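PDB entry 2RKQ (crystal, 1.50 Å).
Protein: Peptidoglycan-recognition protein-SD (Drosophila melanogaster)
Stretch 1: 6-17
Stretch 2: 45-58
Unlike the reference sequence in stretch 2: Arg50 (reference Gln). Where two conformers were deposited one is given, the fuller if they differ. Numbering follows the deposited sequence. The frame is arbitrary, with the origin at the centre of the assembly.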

# COMPACT_ATOMS: atom_id res chain seq x y z
N THR A 6 -5.56 -11.77 -5.26
CA THR A 6 -5.23 -11.20 -6.56
C THR A 6 -6.35 -10.32 -7.06
O THR A 6 -7.48 -10.36 -6.56
CB THR A 6 -4.98 -12.29 -7.59
OG1 THR A 6 -6.18 -13.04 -7.77
CG2 THR A 6 -3.82 -13.19 -7.17
N ARG A 7 -6.01 -9.49 -8.04
CA ARG A 7 -6.98 -8.58 -8.62
C ARG A 7 -8.25 -9.32 -9.01
O ARG A 7 -9.35 -8.85 -8.73
CB ARG A 7 -6.38 -7.88 -9.84
CG ARG A 7 -5.19 -6.97 -9.52
CD ARG A 7 -4.68 -6.31 -10.80
NE ARG A 7 -5.63 -5.30 -11.29
CZ ARG A 7 -5.52 -3.99 -11.04
NH1 ARG A 7 -4.54 -3.52 -10.28
NH2 ARG A 7 -6.41 -3.14 -11.55
N ALA A 8 -8.12 -10.48 -9.65
CA ALA A 8 -9.32 -11.23 -10.06
C ALA A 8 -10.16 -11.64 -8.85
O ALA A 8 -11.40 -11.63 -8.91
CB ALA A 8 -8.94 -12.45 -10.89
N GLU A 9 -9.48 -12.01 -7.77
CA GLU A 9 -10.16 -12.47 -6.55
C GLU A 9 -10.94 -11.39 -5.82
O GLU A 9 -11.87 -11.69 -5.09
CB GLU A 9 -9.16 -13.14 -5.60
CG GLU A 9 -8.68 -14.50 -6.07
CD GLU A 9 -7.55 -15.00 -5.21
OE1 GLU A 9 -7.82 -15.74 -4.23
OE2 GLU A 9 -6.39 -14.64 -5.48
N TRP A 10 -10.58 -10.12 -6.03
CA TRP A 10 -11.43 -9.05 -5.55
C TRP A 10 -12.25 -8.36 -6.63
O TRP A 10 -12.87 -7.32 -6.39
CB TRP A 10 -10.67 -8.05 -4.66
CG TRP A 10 -9.48 -7.30 -5.25
CD1 TRP A 10 -8.17 -7.68 -5.18
CD2 TRP A 10 -9.49 -5.99 -5.82
NE1 TRP A 10 -7.36 -6.70 -5.73
CE2 TRP A 10 -8.15 -5.66 -6.13
CE3 TRP A 10 -10.51 -5.06 -6.12
CZ2 TRP A 10 -7.79 -4.45 -6.72
CZ3 TRP A 10 -10.15 -3.85 -6.70
CH2 TRP A 10 -8.80 -3.55 -6.99
N ASN A 11 -12.28 -8.97 -7.81
CA ASN A 11 -13.08 -8.49 -8.94
C ASN A 11 -12.72 -7.06 -9.31
O ASN A 11 -13.59 -6.22 -9.55
CB ASN A 11 -14.58 -8.65 -8.66
CG ASN A 11 -15.42 -8.46 -9.89
OD1 ASN A 11 -15.00 -8.83 -11.01
ND2 ASN A 11 -16.59 -7.87 -9.72
N ALA A 12 -11.42 -6.80 -9.36
CA ALA A 12 -10.90 -5.51 -9.79
C ALA A 12 -11.33 -5.19 -11.21
O ALA A 12 -11.50 -6.10 -12.02
CB ALA A 12 -9.38 -5.54 -9.73
N LYS A 13 -11.46 -3.91 -11.50
CA LYS A 13 -11.46 -3.46 -12.89
C LYS A 13 -10.01 -3.40 -13.37
O LYS A 13 -9.09 -3.22 -12.58
CB LYS A 13 -12.14 -2.10 -13.01
CG LYS A 13 -13.60 -2.19 -12.57
CD LYS A 13 -14.45 -1.03 -13.02
CE LYS A 13 -15.93 -1.32 -12.67
NZ LYS A 13 -16.58 -2.36 -13.56
N PRO A 14 -9.80 -3.57 -14.68
CA PRO A 14 -8.44 -3.34 -15.18
C PRO A 14 -8.13 -1.86 -15.19
O PRO A 14 -9.05 -1.04 -15.12
CB PRO A 14 -8.52 -3.86 -16.62
CG PRO A 14 -9.94 -3.61 -16.98
CD PRO A 14 -10.73 -3.94 -15.75
N PRO A 15 -6.83 -1.50 -15.26
CA PRO A 15 -6.51 -0.10 -15.39
C PRO A 15 -7.16 0.51 -16.62
O PRO A 15 -7.40 -0.18 -17.60
CB PRO A 15 -4.98 -0.12 -15.58
CG PRO A 15 -4.56 -1.33 -14.87
CD PRO A 15 -5.62 -2.34 -15.20
N ASN A 16 -7.47 1.79 -16.52
CA ASN A 16 -7.96 2.56 -17.66
C ASN A 16 -7.06 3.78 -17.75
O ASN A 16 -7.23 4.80 -17.06
CB ASN A 16 -9.46 2.87 -17.57
CG ASN A 16 -9.78 3.94 -16.57
OD1 ASN A 16 -10.93 4.39 -16.47
ND2 ASN A 16 -8.79 4.37 -15.80
N GLY A 17 -6.02 3.60 -18.53
CA GLY A 17 -5.01 4.61 -18.69
C GLY A 17 -3.68 3.93 -18.56
O GLY A 17 -3.52 2.96 -17.81
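Stretch 2 45-58: CSQHMRNLQNFQMS

The most unusual feature of this contact is that one helical side chain, Gln53, pairs with the backbone of a loop residue much as a neighbouring strand would. Its carboxamide OE1 accepts from Lys13 N at 2.9 Å (N-H...O angle 154°), and its NE2 donates to Lys13 O at 2.8 Å (152°). Because both polar groups of the carboxamide are engaged, one by the N-H and one by the carbonyl of the same residue, the bonds fix which carboxamide atom is oxygen and which is nitrogen. Arg7 NH2 also donates to Lys13 O, at 2.9 Å, so this carbonyl serves two donors; Arg7 NH2 and Gln53 NE2 consequently lie 3.3 Å apart without bonding to each other.

Stretch 2 is helical throughout, with an unbroken series of i to i+4 backbone bonds that runs from Met49 N to Cys45 O (2.9 Å) through Ser58 N to Asn54 O (2.8 Å). Stretch 1 is irregular: Arg7 to Glu9 have helical phi/psi without the regular bonds, Asn11 adopts positive phi (57/45), and Ala12 to Pro15 are extended. Both chains run in the same direction along the contact, as the nearest CA pairs establish. Trp10 CA lies 5.5 Å from Ser46 CA. Ala12 CA lies 6.3 Å from Arg50 CA. Asn16 CA lies 7.8 Å from Met57 CA. The widening CA separation shows the loop drawing away from the helix toward its later residues.

The helix residues Met49, Gln53 and Met57, spaced four apart, all direct CA-to-CB toward stretch 1, so they form the row that faces the loop, with Ser46, Arg50 and Asn54, whose CA-to-CB bonds point sideways, making contact beside it. Met49 packs on Trp10. Its CE lies 3.6 Å from the centroid of the six-membered ring formed by CD2, CE2, CE3, CZ2, CZ3 and CH2 of Trp10, 21° off the normal, a CH-pi contact over one face; the closest pair is Met49 CE to Trp10 CE2, 3.4 Å. At the edge of the same ring lies Arg50, its CG 3.9 Å from Trp10 CE3.

Arg50, which differs from the reference sequence, donates from NH1 to Trp10 O at 2.8 Å (156°), the carbonyl lying near the guanidinium plane. The same NH1 donates to Ser46 OG at 2.6 Å, one helical turn earlier. A water extends this network, donating to Glu9 O at 3.1 Å and bonding to Ser46 OG at 2.6 Å.

At the far end, Met57 CE reaches Pro14 O at 3.6 Å and Asn16 ND2 at 3.1 Å, a contact without a hydrogen bond. The two stretches bury 577 Å² in total, with Trp10 contributing 124 Å², the largest share.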

# COMPACT_ATOMS: atom_id res chain seq x y z
N CYS A 45 -13.99 -5.99 3.22
CA CYS A 45 -12.67 -5.61 2.70
C CYS A 45 -12.61 -5.67 1.18
O CYS A 45 -12.01 -4.79 0.53
CB CYS A 45 -11.55 -6.45 3.32
SG CYS A 45 -11.30 -6.07 5.05
N SER A 46 -13.24 -6.69 0.60
CA SER A 46 -13.27 -6.80 -0.86
C SER A 46 -14.08 -5.63 -1.44
O SER A 46 -13.68 -5.04 -2.46
CB SER A 46 -13.83 -8.15 -1.25
OG SER A 46 -13.92 -8.27 -2.65
N GLN A 47 -15.17 -5.26 -0.77
CA GLN A 47 -15.98 -4.17 -1.28
C GLN A 47 -15.25 -2.85 -1.14
O GLN A 47 -15.32 -1.99 -2.03
CB GLN A 47 -17.34 -4.11 -0.59
CG GLN A 47 -18.32 -3.12 -1.25
CD GLN A 47 -18.50 -3.37 -2.76
OE1 GLN A 47 -18.20 -2.51 -3.60
NE2 GLN A 47 -18.97 -4.56 -3.11
N HIS A 48 -14.54 -2.67 -0.03
CA HIS A 48 -13.75 -1.46 0.15
C HIS A 48 -12.68 -1.36 -0.93
O HIS A 48 -12.38 -0.27 -1.41
CB HIS A 48 -13.10 -1.44 1.54
CG HIS A 48 -14.04 -1.00 2.62
ND1 HIS A 48 -13.65 -0.19 3.67
CD2 HIS A 48 -15.35 -1.27 2.82
CE1 HIS A 48 -14.69 0.03 4.46
NE2 HIS A 48 -15.73 -0.62 3.97
N MET A 49 -12.12 -2.50 -1.32
CA MET A 49 -11.14 -2.50 -2.41
C MET A 49 -11.74 -1.98 -3.71
O MET A 49 -11.16 -1.11 -4.36
CB MET A 49 -10.58 -3.91 -2.64
CG MET A 49 -9.55 -4.37 -1.61
SD MET A 49 -8.04 -3.39 -1.72
CE MET A 49 -7.53 -3.77 -3.38
N ARG A 50 -12.90 -2.50 -4.08
CA ARG A 50 -13.55 -2.02 -5.30
C ARG A 50 -13.96 -0.56 -5.18
O ARG A 50 -13.81 0.21 -6.14
CB ARG A 50 -14.74 -2.90 -5.66
CG ARG A 50 -14.31 -4.28 -6.13
CD ARG A 50 -15.48 -5.11 -6.57
NE ARG A 50 -16.37 -5.43 -5.46
CZ ARG A 50 -16.18 -6.43 -4.60
NH1 ARG A 50 -15.11 -7.20 -4.70
NH2 ARG A 50 -17.05 -6.64 -3.64
N ASN A 51 -14.45 -0.16 -4.02
CA ASN A 51 -14.87 1.22 -3.84
C ASN A 51 -13.70 2.18 -3.93
O ASN A 51 -13.81 3.24 -4.53
CB ASN A 51 -15.64 1.41 -2.53
CG ASN A 51 -16.97 0.70 -2.54
OD1 ASN A 51 -17.45 0.26 -3.58
ND2 ASN A 51 -17.58 0.57 -1.36
N LEU A 52 -12.56 1.79 -3.36
CA LEU A 52 -11.37 2.61 -3.45
C LEU A 52 -10.88 2.69 -4.89
O LEU A 52 -10.55 3.77 -5.37
CB LEU A 52 -10.25 2.11 -2.55
CG LEU A 52 -9.03 3.03 -2.54
CD1 LEU A 52 -9.37 4.46 -2.06
CD2 LEU A 52 -7.94 2.42 -1.68
N GLN A 53 -10.79 1.55 -5.56
CA GLN A 53 -10.38 1.60 -6.95
C GLN A 53 -11.29 2.50 -7.74
O GLN A 53 -10.80 3.33 -8.51
CB GLN A 53 -10.38 0.20 -7.57
CG GLN A 53 -9.91 0.24 -9.00
CD GLN A 53 -9.96 -1.09 -9.70
OE1 GLN A 53 -10.90 -1.87 -9.53
NE2 GLN A 53 -8.94 -1.36 -10.51
N ASN A 54 -12.60 2.33 -7.58
CA ASN A 54 -13.56 3.11 -8.35
C ASN A 54 -13.46 4.60 -8.02
O ASN A 54 -13.55 5.44 -8.93
CB ASN A 54 -15.00 2.65 -8.09
CG ASN A 54 -15.30 1.24 -8.58
OD1 ASN A 54 -16.33 0.66 -8.19
ND2 ASN A 54 -14.45 0.67 -9.43
N PHE A 55 -13.28 4.94 -6.75
CA PHE A 55 -13.12 6.34 -6.36
C PHE A 55 -11.86 6.93 -6.98
O PHE A 55 -11.89 8.02 -7.56
CB PHE A 55 -13.05 6.49 -4.84
CG PHE A 55 -12.81 7.91 -4.39
CD1 PHE A 55 -11.52 8.35 -4.07
CD2 PHE A 55 -13.87 8.81 -4.29
CE1 PHE A 55 -11.30 9.66 -3.66
CE2 PHE A 55 -13.65 10.13 -3.88
CZ PHE A 55 -12.36 10.55 -3.56
N GLN A 56 -10.74 6.24 -6.84
CA GLN A 56 -9.49 6.77 -7.36
C GLN A 56 -9.49 6.89 -8.89
O GLN A 56 -8.96 7.85 -9.45
CB GLN A 56 -8.32 5.91 -6.90
CG GLN A 56 -8.14 5.99 -5.39
CD GLN A 56 -6.78 5.54 -4.95
OE1 GLN A 56 -6.08 6.27 -4.23
NE2 GLN A 56 -6.38 4.39 -5.40
N MET A 57 -10.09 5.92 -9.56
CA MET A 57 -10.14 5.96 -11.00
C MET A 57 -11.16 6.99 -11.48
O MET A 57 -10.88 7.75 -12.42
CB MET A 57 -10.43 4.58 -11.56
CG MET A 57 -9.28 3.60 -11.36
SD MET A 57 -9.62 1.93 -11.95
CE MET A 57 -9.69 2.21 -13.71
N SER A 58 -12.33 7.02 -10.85
CA SER A 58 -13.38 7.93 -11.29
C SER A 58 -13.26 9.37 -10.80
O SER A 58 -13.41 10.31 -11.60
CB SER A 58 -14.75 7.39 -10.91
OG SER A 58 -15.15 6.43 -11.86
O HOH W 1 -14.30 -10.69 -3.42